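PDB 1FMJ: retinol dehydratase from Spodoptera frugiperda, which converts retinol to anhydroretinol by dehydration, probably through a sulfated intermediate, and is built on a sulfotransferase fold. Local coordinates for residues K25-F31 and Y202-S208; S74-T79 and Y248-L252; M180-D186 and M243-E249. One frame throughout, in Å; residues are numbered along the deposited sequence.

Overall arrangement
Contacts 2 and 3 adjoin at the nucleotide end of the sulfotransferase core, their centres about 7 Å apart, and both touch adenosine-3'-5'-diphosphate. They share Y248 and E249: contact 2 sets the phosphate-binding segment 74-79 against the start of helix 248-253, and contact 3 pairs the two parallel strands that lead to R185 and Y248. T79 of contact 2 packs on V181 and L183 of contact 3. The centre of contact 1, where 25-31 meets 202-208, is about 28 Å from that of contact 2 and about 29 Å from that of contact 3. Contact 1 touches neither, but brings F31 to the retinol pocket, so the three contacts together reach both ligands.

Contact 1 of 3, residues K25-F31 and Y202-S208; sequences KANLGAF and YLLNKQS
Two irregular loops meet where N205 reaches across to N27 and A30, one loop following helix 18-24 and the other following helix 187-200 in the sulfotransferase fold. N205 uses both its backbone and its side chain. Its N donates to N27 O at 2.8 Å, a nearly straight bond, while its side-chain OD1 accepts from A30 N at 3.2 Å, with the donor tilted 23° from the carbonyl plane. With CG anti to its own carbonyl carbon (chi1 -67°), the N205 amide is carried over the 27-30 backbone, and OD1 also touches the methyl group of A30 at CB. The S208 hydroxyl lies against N27, OG standing 3.5 Å from N27 CA.

The second part of the contact is apolar. L203 and F31 run side by side; both residues touch the bound retinol, and F31 belongs to its pocket.

Further out, the type I turn from N205 to S208 orients the serine, and a Schellman motif with Y202 at its C-prime position ends the preceding helix. N27 and L28 rest on M216 of helix 210-218. The leucine and the phenyl ring are joined by a CH-pi contact: CD2 of L203 sits over one face of the F31 ring, displaced toward its rim, 3.6 Å from the centroid and 17° off the normal.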
loop_
_atom_site.group_PDB
_atom_site.type_symbol
_atom_site.label_atom_id
_atom_site.label_comp_id
_atom_site.label_asym_id
_atom_site.label_seq_id
_atom_site.Cartn_x
_atom_site.Cartn_y
_atom_site.Cartn_z
ATOM N N LYS A 25 1.501 -8.083 19.869
ATOM C CA LYS A 25 1.710 -7.191 21.008
ATOM C C LYS A 25 3.168 -7.160 21.468
ATOM O O LYS A 25 3.495 -6.520 22.470
ATOM C CB LYS A 25 0.826 -7.622 22.185
ATOM C CG LYS A 25 -0.665 -7.407 21.984
ATOM C CD LYS A 25 -1.019 -5.931 22.061
ATOM C CE LYS A 25 -2.517 -5.725 21.965
ATOM N NZ LYS A 25 -3.067 -6.344 20.733
ATOM N N ALA A 26 4.034 -7.856 20.739
ATOM C CA ALA A 26 5.452 -7.910 21.074
ATOM C C ALA A 26 6.285 -7.144 20.051
ATOM O O ALA A 26 7.499 -7.012 20.194
ATOM C CB ALA A 26 5.906 -9.357 21.140
ATOM N N ASN A 27 5.620 -6.647 19.016
ATOM C CA ASN A 27 6.283 -5.892 17.963
ATOM C C ASN A 27 5.525 -4.614 17.634
ATOM O O ASN A 27 6.126 -3.612 17.249
ATOM C CB ASN A 27 6.389 -6.736 16.693
ATOM C CG ASN A 27 7.485 -7.774 16.772
ATOM O OD1 ASN A 27 7.566 -8.553 17.732
ATOM N ND2 ASN A 27 8.337 -7.800 15.752
ATOM N N LEU A 28 4.204 -4.660 17.789
ATOM C CA LEU A 28 3.353 -3.516 17.478
ATOM C C LEU A 28 2.559 -3.049 18.700
ATOM O O LEU A 28 1.736 -2.137 18.599
ATOM C CB LEU A 28 2.372 -3.902 16.369
ATOM C CG LEU A 28 2.896 -4.826 15.263
ATOM C CD1 LEU A 28 1.740 -5.374 14.452
ATOM C CD2 LEU A 28 3.851 -4.061 14.372
ATOM N N GLY A 29 2.815 -3.677 19.846
ATOM C CA GLY A 29 2.099 -3.347 21.069
ATOM C C GLY A 29 2.023 -1.877 21.444
ATOM O O GLY A 29 0.965 -1.384 21.826
ATOM N N ALA A 30 3.144 -1.174 21.340
ATOM C CA ALA A 30 3.186 0.238 21.686
ATOM C C ALA A 30 2.212 1.074 20.849
ATOM O O ALA A 30 1.629 2.040 21.345
ATOM C CB ALA A 30 4.605 0.764 21.527
ATOM N N PHE A 31 2.031 0.712 19.583
ATOM C CA PHE A 31 1.127 1.478 18.734
ATOM C C PHE A 31 -0.300 1.331 19.235
ATOM O O PHE A 31 -0.734 0.236 19.567
ATOM C CB PHE A 31 1.215 1.016 17.285
ATOM C CG PHE A 31 0.550 1.955 16.329
ATOM C CD1 PHE A 31 1.016 3.262 16.187
ATOM C CD2 PHE A 31 -0.561 1.550 15.590
ATOM C CE1 PHE A 31 0.381 4.155 15.321
ATOM C CE2 PHE A 31 -1.197 2.434 14.725
ATOM C CZ PHE A 31 -0.725 3.739 14.591
ATOM N N TYR A 202 6.642 5.145 13.246
ATOM C CA TYR A 202 6.669 4.761 14.650
ATOM C C TYR A 202 5.660 3.662 14.967
ATOM O O TYR A 202 5.104 3.634 16.057
ATOM C CB TYR A 202 6.381 5.974 15.546
ATOM C CG TYR A 202 7.415 7.077 15.463
ATOM C CD1 TYR A 202 7.164 8.253 14.745
ATOM C CD2 TYR A 202 8.659 6.933 16.074
ATOM C CE1 TYR A 202 8.135 9.255 14.638
ATOM C CE2 TYR A 202 9.630 7.919 15.969
ATOM C CZ TYR A 202 9.366 9.073 15.253
ATOM O OH TYR A 202 10.348 10.027 15.138
ATOM N N LEU A 203 5.427 2.759 14.019
ATOM C CA LEU A 203 4.474 1.671 14.221
ATOM C C LEU A 203 5.064 0.497 15.001
ATOM O O LEU A 203 4.333 -0.250 15.659
ATOM C CB LEU A 203 3.960 1.154 12.871
ATOM C CG LEU A 203 3.321 2.162 11.916
ATOM C CD1 LEU A 203 2.837 1.438 10.671
ATOM C CD2 LEU A 203 2.171 2.871 12.598
ATOM N N LEU A 204 6.383 0.339 14.930
ATOM C CA LEU A 204 7.055 -0.771 15.605
ATOM C C LEU A 204 7.717 -0.415 16.920
ATOM O O LEU A 204 8.189 0.704 17.105
ATOM C CB LEU A 204 8.130 -1.377 14.698
ATOM C CG LEU A 204 7.726 -1.991 13.362
ATOM C CD1 LEU A 204 8.955 -2.565 12.671
ATOM C CD2 LEU A 204 6.693 -3.073 13.590
ATOM N N ASN A 205 7.762 -1.389 17.825
ATOM C CA ASN A 205 8.422 -1.215 19.110
ATOM C C ASN A 205 9.901 -1.067 18.772
ATOM O O ASN A 205 10.451 -1.867 18.016
ATOM C CB ASN A 205 8.201 -2.447 19.988
ATOM C CG ASN A 205 6.751 -2.615 20.399
ATOM O OD1 ASN A 205 5.864 -1.942 19.872
ATOM N ND2 ASN A 205 6.501 -3.521 21.337
ATOM N N LYS A 206 10.536 -0.039 19.322
ATOM C CA LYS A 206 11.945 0.236 19.052
ATOM C C LYS A 206 12.879 -0.945 19.318
ATOM O O LYS A 206 13.867 -1.135 18.600
ATOM C CB LYS A 206 12.392 1.456 19.857
ATOM N N GLN A 207 12.566 -1.743 20.337
ATOM C CA GLN A 207 13.396 -2.894 20.683
ATOM C C GLN A 207 13.151 -4.116 19.794
ATOM O O GLN A 207 13.714 -5.186 20.035
ATOM C CB GLN A 207 13.184 -3.263 22.147
ATOM N N SER A 208 12.307 -3.959 18.775
ATOM C CA SER A 208 12.005 -5.046 17.849
ATOM C C SER A 208 12.903 -4.946 16.621
ATOM O O SER A 208 13.268 -3.841 16.207
ATOM C CB SER A 208 10.533 -4.997 17.417
ATOM O OG SER A 208 9.664 -5.406 18.467
#

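Contact 2 of 3, residues S74-T79 and Y248-L252. With A3P (adenosine-3'-5'-diphosphate), chain G.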
loop_
_atom_site.group_PDB
_atom_site.type_symbol
_atom_site.label_atom_id
_atom_site.label_comp_id
_atom_site.label_asym_id
_atom_site.label_seq_id
_atom_site.Cartn_x
_atom_site.Cartn_y
_atom_site.Cartn_z
ATOM N N SER A 74 4.940 -2.361 -2.576
ATOM C CA SER A 74 5.155 -3.149 -3.779
ATOM C C SER A 74 5.302 -2.314 -5.038
ATOM O O SER A 74 5.358 -2.865 -6.136
ATOM C CB SER A 74 3.997 -4.127 -3.971
ATOM O OG SER A 74 3.923 -5.035 -2.892
ATOM N N GLY A 75 5.346 -0.995 -4.892
ATOM C CA GLY A 75 5.486 -0.132 -6.059
ATOM C C GLY A 75 4.274 0.728 -6.387
ATOM O O GLY A 75 4.106 1.182 -7.518
ATOM N N THR A 76 3.430 0.974 -5.392
ATOM C CA THR A 76 2.221 1.771 -5.597
ATOM C C THR A 76 2.484 3.231 -5.992
ATOM O O THR A 76 1.848 3.754 -6.909
ATOM C CB THR A 76 1.348 1.772 -4.326
ATOM O OG1 THR A 76 1.349 0.463 -3.752
ATOM C CG2 THR A 76 -0.086 2.165 -4.650
ATOM N N THR A 77 3.416 3.886 -5.306
ATOM C CA THR A 77 3.702 5.296 -5.583
ATOM C C THR A 77 4.122 5.548 -7.025
ATOM O O THR A 77 3.609 6.462 -7.668
ATOM C CB THR A 77 4.786 5.845 -4.643
ATOM O OG1 THR A 77 4.510 5.422 -3.303
ATOM C CG2 THR A 77 4.792 7.371 -4.683
ATOM N N MET A 78 5.056 4.740 -7.527
ATOM C CA MET A 78 5.534 4.855 -8.903
ATOM C C MET A 78 4.355 4.764 -9.844
ATOM O O MET A 78 4.153 5.616 -10.710
ATOM C CB MET A 78 6.464 3.700 -9.258
ATOM C CG MET A 78 7.674 3.565 -8.395
ATOM S SD MET A 78 8.499 2.050 -8.797
ATOM C CE MET A 78 9.187 2.474 -10.409
ATOM N N THR A 79 3.595 3.688 -9.673
ATOM C CA THR A 79 2.427 3.415 -10.495
ATOM C C THR A 79 1.440 4.573 -10.446
ATOM O O THR A 79 0.898 4.975 -11.475
ATOM C CB THR A 79 1.716 2.133 -10.025
ATOM O OG1 THR A 79 2.657 1.057 -9.983
ATOM C CG2 THR A 79 0.580 1.766 -10.981
ATOM N N TYR A 248 6.813 -5.317 -9.572
ATOM C CA TYR A 248 7.738 -4.230 -9.277
ATOM C C TYR A 248 9.102 -4.453 -9.929
ATOM O O TYR A 248 9.748 -3.511 -10.380
ATOM C CB TYR A 248 7.900 -4.102 -7.766
ATOM C CG TYR A 248 9.009 -3.168 -7.339
ATOM C CD1 TYR A 248 8.875 -1.784 -7.455
ATOM C CD2 TYR A 248 10.196 -3.672 -6.827
ATOM C CE1 TYR A 248 9.907 -0.926 -7.062
ATOM C CE2 TYR A 248 11.225 -2.831 -6.435
ATOM C CZ TYR A 248 11.076 -1.466 -6.551
ATOM O OH TYR A 248 12.102 -0.652 -6.134
ATOM N N GLU A 249 9.537 -5.701 -9.972
ATOM C CA GLU A 249 10.820 -6.023 -10.569
ATOM C C GLU A 249 10.892 -5.603 -12.043
ATOM O O GLU A 249 11.918 -5.089 -12.498
ATOM C CB GLU A 249 11.106 -7.521 -10.434
ATOM C CG GLU A 249 11.416 -8.000 -9.010
ATOM C CD GLU A 249 10.205 -8.034 -8.088
ATOM O OE1 GLU A 249 9.063 -8.113 -8.589
ATOM O OE2 GLU A 249 10.399 -8.008 -6.854
ATOM N N ASP A 250 9.809 -5.810 -12.785
ATOM C CA ASP A 250 9.804 -5.442 -14.193
ATOM C C ASP A 250 9.991 -3.947 -14.415
ATOM O O ASP A 250 10.494 -3.536 -15.458
ATOM C CB ASP A 250 8.529 -5.942 -14.877
ATOM C CG ASP A 250 8.504 -7.461 -15.000
ATOM O OD1 ASP A 250 9.578 -8.047 -15.262
ATOM O OD2 ASP A 250 7.424 -8.069 -14.848
ATOM N N TYR A 251 9.595 -3.141 -13.432
ATOM C CA TYR A 251 9.758 -1.690 -13.508
ATOM C C TYR A 251 11.251 -1.359 -13.561
ATOM O O TYR A 251 11.669 -0.424 -14.242
ATOM C CB TYR A 251 9.166 -1.014 -12.262
ATOM C CG TYR A 251 7.687 -0.668 -12.312
ATOM C CD1 TYR A 251 7.001 -0.342 -11.142
ATOM C CD2 TYR A 251 6.986 -0.628 -13.520
ATOM C CE1 TYR A 251 5.658 0.016 -11.164
ATOM C CE2 TYR A 251 5.625 -0.264 -13.554
ATOM C CZ TYR A 251 4.974 0.055 -12.369
ATOM O OH TYR A 251 3.649 0.413 -12.373
ATOM N N LEU A 252 12.041 -2.132 -12.816
ATOM C CA LEU A 252 13.485 -1.943 -12.738
ATOM C C LEU A 252 14.226 -2.558 -13.922
ATOM O O LEU A 252 15.344 -2.143 -14.244
ATOM C CB LEU A 252 14.027 -2.557 -11.440
ATOM C CG LEU A 252 13.324 -2.179 -10.134
ATOM C CD1 LEU A 252 14.033 -2.858 -8.969
ATOM C CD2 LEU A 252 13.330 -0.669 -9.962
HETATM P P1 A3P G . 12.171 0.035 -0.938
HETATM O O1P A3P G . 11.780 0.144 0.478
HETATM O O2P A3P G . 13.139 1.087 -1.315
HETATM O O3P A3P G . 12.744 -1.291 -1.213
HETATM P P2 A3P G . 4.875 1.630 -2.261
HETATM O O4P A3P G . 4.791 2.863 -3.060
HETATM O O5P A3P G . 3.870 0.645 -2.714
HETATM O O6P A3P G . 4.693 1.951 -0.816
HETATM O "O5'" A3P G . 6.306 0.992 -2.456
HETATM C "C5'" A3P G . 7.489 1.682 -2.088
HETATM C "C4'" A3P G . 8.732 0.972 -2.634
HETATM O "O4'" A3P G . 8.953 1.444 -3.994
HETATM C "C3'" A3P G . 10.002 1.339 -1.865
HETATM O "O3'" A3P G . 10.876 0.186 -1.846
HETATM C "C2'" A3P G . 10.482 2.546 -2.645
HETATM O "O2'" A3P G . 11.795 3.033 -2.387
HETATM C "C1'" A3P G . 10.242 2.064 -4.067
HETATM N N9 A3P G . 10.223 3.161 -5.043
HETATM C C8 A3P G . 9.549 4.371 -4.996
HETATM N N7 A3P G . 9.735 5.146 -6.032
HETATM C C5 A3P G . 10.595 4.410 -6.835
HETATM C C6 A3P G . 11.204 4.657 -8.115
HETATM N N6 A3P G . 11.007 5.779 -8.815
HETATM N N1 A3P G . 12.036 3.676 -8.650
HETATM C C2 A3P G . 12.264 2.509 -7.965
HETATM N N3 A3P G . 11.746 2.161 -6.746
HETATM C C4 A3P G . 10.916 3.163 -6.236
#
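The Y248 side chain leaves the backbone with CG anti to N (chi1 170°), which carries its ring to G75 and the nucleotide. In M78 the bend at the last torsion (chi3 72°) turns the methyl CE onto Y251 CD1. The sulfur meets both tyrosines: SD lies at the edge of the Y248 ring, 3.7 Å from Y248 CE1, and approaches the Y251 ring obliquely. Both are Met-aromatic contacts. Nearer the backbone, CG of M78 packs on the adenine at A3P C5.

At the rim of the Y251 ring, OH donates to T79 OG1 at 2.7 Å, close to the ring plane. The threonine hydroxyl in turn donates to G75 O at 2.9 Å, so a short chain of two hydrogen bonds links the tyrosine to the carbonyl of the N-cap residue G75. Y248 OH donates to A3P N3 at 2.9 Å, again at the ring edge, and its CB lies against S74 O, a buried oxygen.

On the nucleotide side, T76 N and OG1 both donate to A3P O5P, and T77 N and OG1 both donate to A3P O4P, with OG1 of T77 at 2.6 Å. G75, with a positive phi of 112°, adds its N-H to the same phosphate group. Backbone and hydroxyl donors gathered at a helix start form the 5'-phosphate-binding loop of sulfotransferases, which resembles the P-loop of nucleotide kinases.

Contact 3 of 3, residues M180-D186 and M243-E249. With A3P (adenosine-3'-5'-diphosphate), chain G.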
loop_
_atom_site.group_PDB
_atom_site.type_symbol
_atom_site.label_atom_id
_atom_site.label_comp_id
_atom_site.label_asym_id
_atom_site.label_seq_id
_atom_site.Cartn_x
_atom_site.Cartn_y
_atom_site.Cartn_z
ATOM N N MET A 180 -8.142 -1.089 -12.977
ATOM C CA MET A 180 -7.246 -1.251 -11.841
ATOM C C MET A 180 -5.881 -1.763 -12.258
ATOM O O MET A 180 -5.771 -2.625 -13.134
ATOM C CB MET A 180 -7.858 -2.228 -10.824
ATOM C CG MET A 180 -6.895 -2.689 -9.708
ATOM S SD MET A 180 -7.680 -3.776 -8.457
ATOM C CE MET A 180 -8.741 -2.589 -7.638
ATOM N N VAL A 181 -4.839 -1.206 -11.643
ATOM C CA VAL A 181 -3.473 -1.646 -11.896
ATOM C C VAL A 181 -3.015 -2.184 -10.552
ATOM O O VAL A 181 -2.959 -1.448 -9.570
ATOM C CB VAL A 181 -2.543 -0.491 -12.319
ATOM C CG1 VAL A 181 -1.155 -1.043 -12.639
ATOM C CG2 VAL A 181 -3.109 0.211 -13.543
ATOM N N TYR A 182 -2.704 -3.470 -10.500
ATOM C CA TYR A 182 -2.278 -4.075 -9.257
ATOM C C TYR A 182 -0.809 -4.435 -9.324
ATOM O O TYR A 182 -0.350 -5.092 -10.265
ATOM C CB TYR A 182 -3.108 -5.321 -8.968
ATOM C CG TYR A 182 -2.743 -6.026 -7.687
ATOM C CD1 TYR A 182 -3.495 -5.847 -6.532
ATOM C CD2 TYR A 182 -1.655 -6.900 -7.638
ATOM C CE1 TYR A 182 -3.183 -6.529 -5.349
ATOM C CE2 TYR A 182 -1.331 -7.581 -6.470
ATOM C CZ TYR A 182 -2.100 -7.397 -5.331
ATOM O OH TYR A 182 -1.802 -8.114 -4.193
ATOM N N LEU A 183 -0.074 -3.996 -8.313
ATOM C CA LEU A 183 1.352 -4.266 -8.234
ATOM C C LEU A 183 1.687 -5.332 -7.203
ATOM O O LEU A 183 1.124 -5.349 -6.100
ATOM C CB LEU A 183 2.114 -2.985 -7.900
ATOM C CG LEU A 183 2.758 -2.236 -9.075
ATOM C CD1 LEU A 183 3.833 -3.106 -9.710
ATOM C CD2 LEU A 183 1.696 -1.857 -10.101
ATOM N N ALA A 184 2.598 -6.223 -7.590
ATOM C CA ALA A 184 3.085 -7.304 -6.741
ATOM C C ALA A 184 4.603 -7.194 -6.748
ATOM O O ALA A 184 5.193 -6.671 -7.692
ATOM C CB ALA A 184 2.653 -8.661 -7.277
ATOM N N ARG A 185 5.233 -7.686 -5.694
ATOM C CA ARG A 185 6.681 -7.612 -5.567
ATOM C C ARG A 185 7.139 -8.787 -4.713
ATOM O O ARG A 185 6.390 -9.265 -3.864
ATOM C CB ARG A 185 7.049 -6.293 -4.878
ATOM C CG ARG A 185 8.543 -6.009 -4.758
ATOM C CD ARG A 185 8.780 -4.745 -3.936
ATOM N NE ARG A 185 10.201 -4.410 -3.875
ATOM C CZ ARG A 185 10.714 -3.412 -3.165
ATOM N NH1 ARG A 185 9.926 -2.622 -2.434
ATOM N NH2 ARG A 185 12.026 -3.200 -3.193
ATOM N N ASP A 186 8.362 -9.253 -4.944
ATOM C CA ASP A 186 8.921 -10.367 -4.176
ATOM C C ASP A 186 8.574 -10.087 -2.714
ATOM O O ASP A 186 8.904 -9.026 -2.200
ATOM C CB ASP A 186 10.439 -10.398 -4.352
ATOM C CG ASP A 186 11.083 -11.621 -3.736
ATOM O OD1 ASP A 186 10.776 -11.963 -2.570
ATOM O OD2 ASP A 186 11.909 -12.240 -4.434
ATOM N N MET A 243 -8.102 -5.086 -15.674
ATOM C CA MET A 243 -7.089 -5.375 -14.669
ATOM C C MET A 243 -5.716 -5.496 -15.311
ATOM O O MET A 243 -5.558 -6.162 -16.332
ATOM C CB MET A 243 -7.413 -6.674 -13.927
ATOM C CG MET A 243 -6.250 -7.228 -13.092
ATOM S SD MET A 243 -5.765 -6.178 -11.689
ATOM C CE MET A 243 -6.726 -6.905 -10.400
ATOM N N LEU A 244 -4.730 -4.841 -14.704
ATOM C CA LEU A 244 -3.361 -4.894 -15.193
ATOM C C LEU A 244 -2.461 -5.296 -14.033
ATOM O O LEU A 244 -2.157 -4.479 -13.160
ATOM C CB LEU A 244 -2.920 -3.532 -15.748
ATOM C CG LEU A 244 -1.442 -3.445 -16.155
ATOM C CD1 LEU A 244 -1.164 -4.419 -17.285
ATOM C CD2 LEU A 244 -1.089 -2.027 -16.585
ATOM N N PHE A 245 -2.060 -6.563 -14.017
ATOM C CA PHE A 245 -1.187 -7.090 -12.974
ATOM C C PHE A 245 0.255 -6.847 -13.408
ATOM O O PHE A 245 0.647 -7.249 -14.501
ATOM C CB PHE A 245 -1.417 -8.596 -12.815
ATOM C CG PHE A 245 -0.910 -9.167 -11.518
ATOM C CD1 PHE A 245 -1.789 -9.420 -10.469
ATOM C CD2 PHE A 245 0.434 -9.502 -11.364
ATOM C CE1 PHE A 245 -1.349 -10.002 -9.288
ATOM C CE2 PHE A 245 0.890 -10.087 -10.183
ATOM C CZ PHE A 245 -0.004 -10.341 -9.141
ATOM N N LEU A 246 1.040 -6.190 -12.558
ATOM C CA LEU A 246 2.430 -5.914 -12.874
ATOM C C LEU A 246 3.325 -6.302 -11.709
ATOM O O LEU A 246 2.869 -6.420 -10.571
ATOM C CB LEU A 246 2.628 -4.426 -13.182
ATOM C CG LEU A 246 1.818 -3.805 -14.320
ATOM C CD1 LEU A 246 2.138 -2.324 -14.411
ATOM C CD2 LEU A 246 2.150 -4.519 -15.642
ATOM N N PHE A 247 4.605 -6.504 -12.000
ATOM C CA PHE A 247 5.572 -6.853 -10.971
ATOM C C PHE A 247 6.569 -5.714 -10.816
ATOM O O PHE A 247 7.107 -5.210 -11.800
ATOM C CB PHE A 247 6.323 -8.139 -11.328
ATOM C CG PHE A 247 5.489 -9.383 -11.214
ATOM C CD1 PHE A 247 4.924 -9.963 -12.339
ATOM C CD2 PHE A 247 5.272 -9.977 -9.977
ATOM C CE1 PHE A 247 4.155 -11.119 -12.236
ATOM C CE2 PHE A 247 4.504 -11.130 -9.864
ATOM C CZ PHE A 247 3.946 -11.702 -10.996
ATOM N N TYR A 248 6.813 -5.317 -9.572
ATOM C CA TYR A 248 7.738 -4.230 -9.277
ATOM C C TYR A 248 9.102 -4.453 -9.929
ATOM O O TYR A 248 9.748 -3.511 -10.380
ATOM C CB TYR A 248 7.900 -4.102 -7.766
ATOM C CG TYR A 248 9.009 -3.168 -7.339
ATOM C CD1 TYR A 248 8.875 -1.784 -7.455
ATOM C CD2 TYR A 248 10.196 -3.672 -6.827
ATOM C CE1 TYR A 248 9.907 -0.926 -7.062
ATOM C CE2 TYR A 248 11.225 -2.831 -6.435
ATOM C CZ TYR A 248 11.076 -1.466 -6.551
ATOM O OH TYR A 248 12.102 -0.652 -6.134
ATOM N N GLU A 249 9.537 -5.701 -9.972
ATOM C CA GLU A 249 10.820 -6.023 -10.569
ATOM C C GLU A 249 10.892 -5.603 -12.043
ATOM O O GLU A 249 11.918 -5.089 -12.498
ATOM C CB GLU A 249 11.106 -7.521 -10.434
ATOM C CG GLU A 249 11.416 -8.000 -9.010
ATOM C CD GLU A 249 10.205 -8.034 -8.088
ATOM O OE1 GLU A 249 9.063 -8.113 -8.589
ATOM O OE2 GLU A 249 10.399 -8.008 -6.854
HETATM P P1 A3P G . 12.171 0.035 -0.938
HETATM O O1P A3P G . 11.780 0.144 0.478
HETATM O O2P A3P G . 13.139 1.087 -1.315
HETATM O O3P A3P G . 12.744 -1.291 -1.213
HETATM P P2 A3P G . 4.875 1.630 -2.261
HETATM O O4P A3P G . 4.791 2.863 -3.060
HETATM O O5P A3P G . 3.870 0.645 -2.714
HETATM O O6P A3P G . 4.693 1.951 -0.816
HETATM O "O5'" A3P G . 6.306 0.992 -2.456
HETATM C "C5'" A3P G . 7.489 1.682 -2.088
HETATM C "C4'" A3P G . 8.732 0.972 -2.634
HETATM O "O4'" A3P G . 8.953 1.444 -3.994
HETATM C "C3'" A3P G . 10.002 1.339 -1.865
HETATM O "O3'" A3P G . 10.876 0.186 -1.846
HETATM C "C2'" A3P G . 10.482 2.546 -2.645
HETATM O "O2'" A3P G . 11.795 3.033 -2.387
HETATM C "C1'" A3P G . 10.242 2.064 -4.067
HETATM N N9 A3P G . 10.223 3.161 -5.043
HETATM C C8 A3P G . 9.549 4.371 -4.996
HETATM N N7 A3P G . 9.735 5.146 -6.032
HETATM C C5 A3P G . 10.595 4.410 -6.835
HETATM C C6 A3P G . 11.204 4.657 -8.115
HETATM N N6 A3P G . 11.007 5.779 -8.815
HETATM N N1 A3P G . 12.036 3.676 -8.650
HETATM C C2 A3P G . 12.264 2.509 -7.965
HETATM N N3 A3P G . 11.746 2.161 -6.746
HETATM C C4 A3P G . 10.916 3.163 -6.236
HETATM O O HOH W 1 11.786 -6.347 -5.092
#
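R185 grips the 3'-phosphate end of the nucleotide while lying along Y248, with the CE2 side of the Y248 ring over one face of its guanidinium, the planes inclined by 49°. NH2 of R185 donates to A3P O3P at 2.8 Å and NH1 to A3P O3' at 3.0 Å; a second, weak bond joins NH1 to O3P. The arginine chain is extended from CG to NE, with CG anti to the backbone N (chi1 -176°), and this carries the planar group out to the phosphate. NE donates to a water, which in turn donates to E249 OE2, bridging arginine and glutamate. The same OE2 takes the backbone N-H of D186 at 3.1 Å, on its syn side, and so fixes the chain just after the strand.

Leading up to this site along the chain, strands 180-184 and 243-247 pair in parallel through five backbone bonds, from M180 O with L244 N at 2.9 Å to A184 O with Y248 N at 2.8 Å.

On one face of the pair, the Y182 and F245 rings lie alongside one another, tilted by 26° and so offset that they hardly overlap, centroids 5.3 Å apart, and the methyl of A184 packs against F245 CZ. At the start of the two strands, M180 SD meets M243 CE. The other face carries V181 and L246, whose CG1 and CD1 touch, and L183 against L246 CB.

Helix 227-235 covers the face of Y182 and F245, and helix 255-265 that of L244 and L246. Strand 243-247 is outermost in the five-stranded parallel sheet, and strand 179-184 lies between it and strand 66-70.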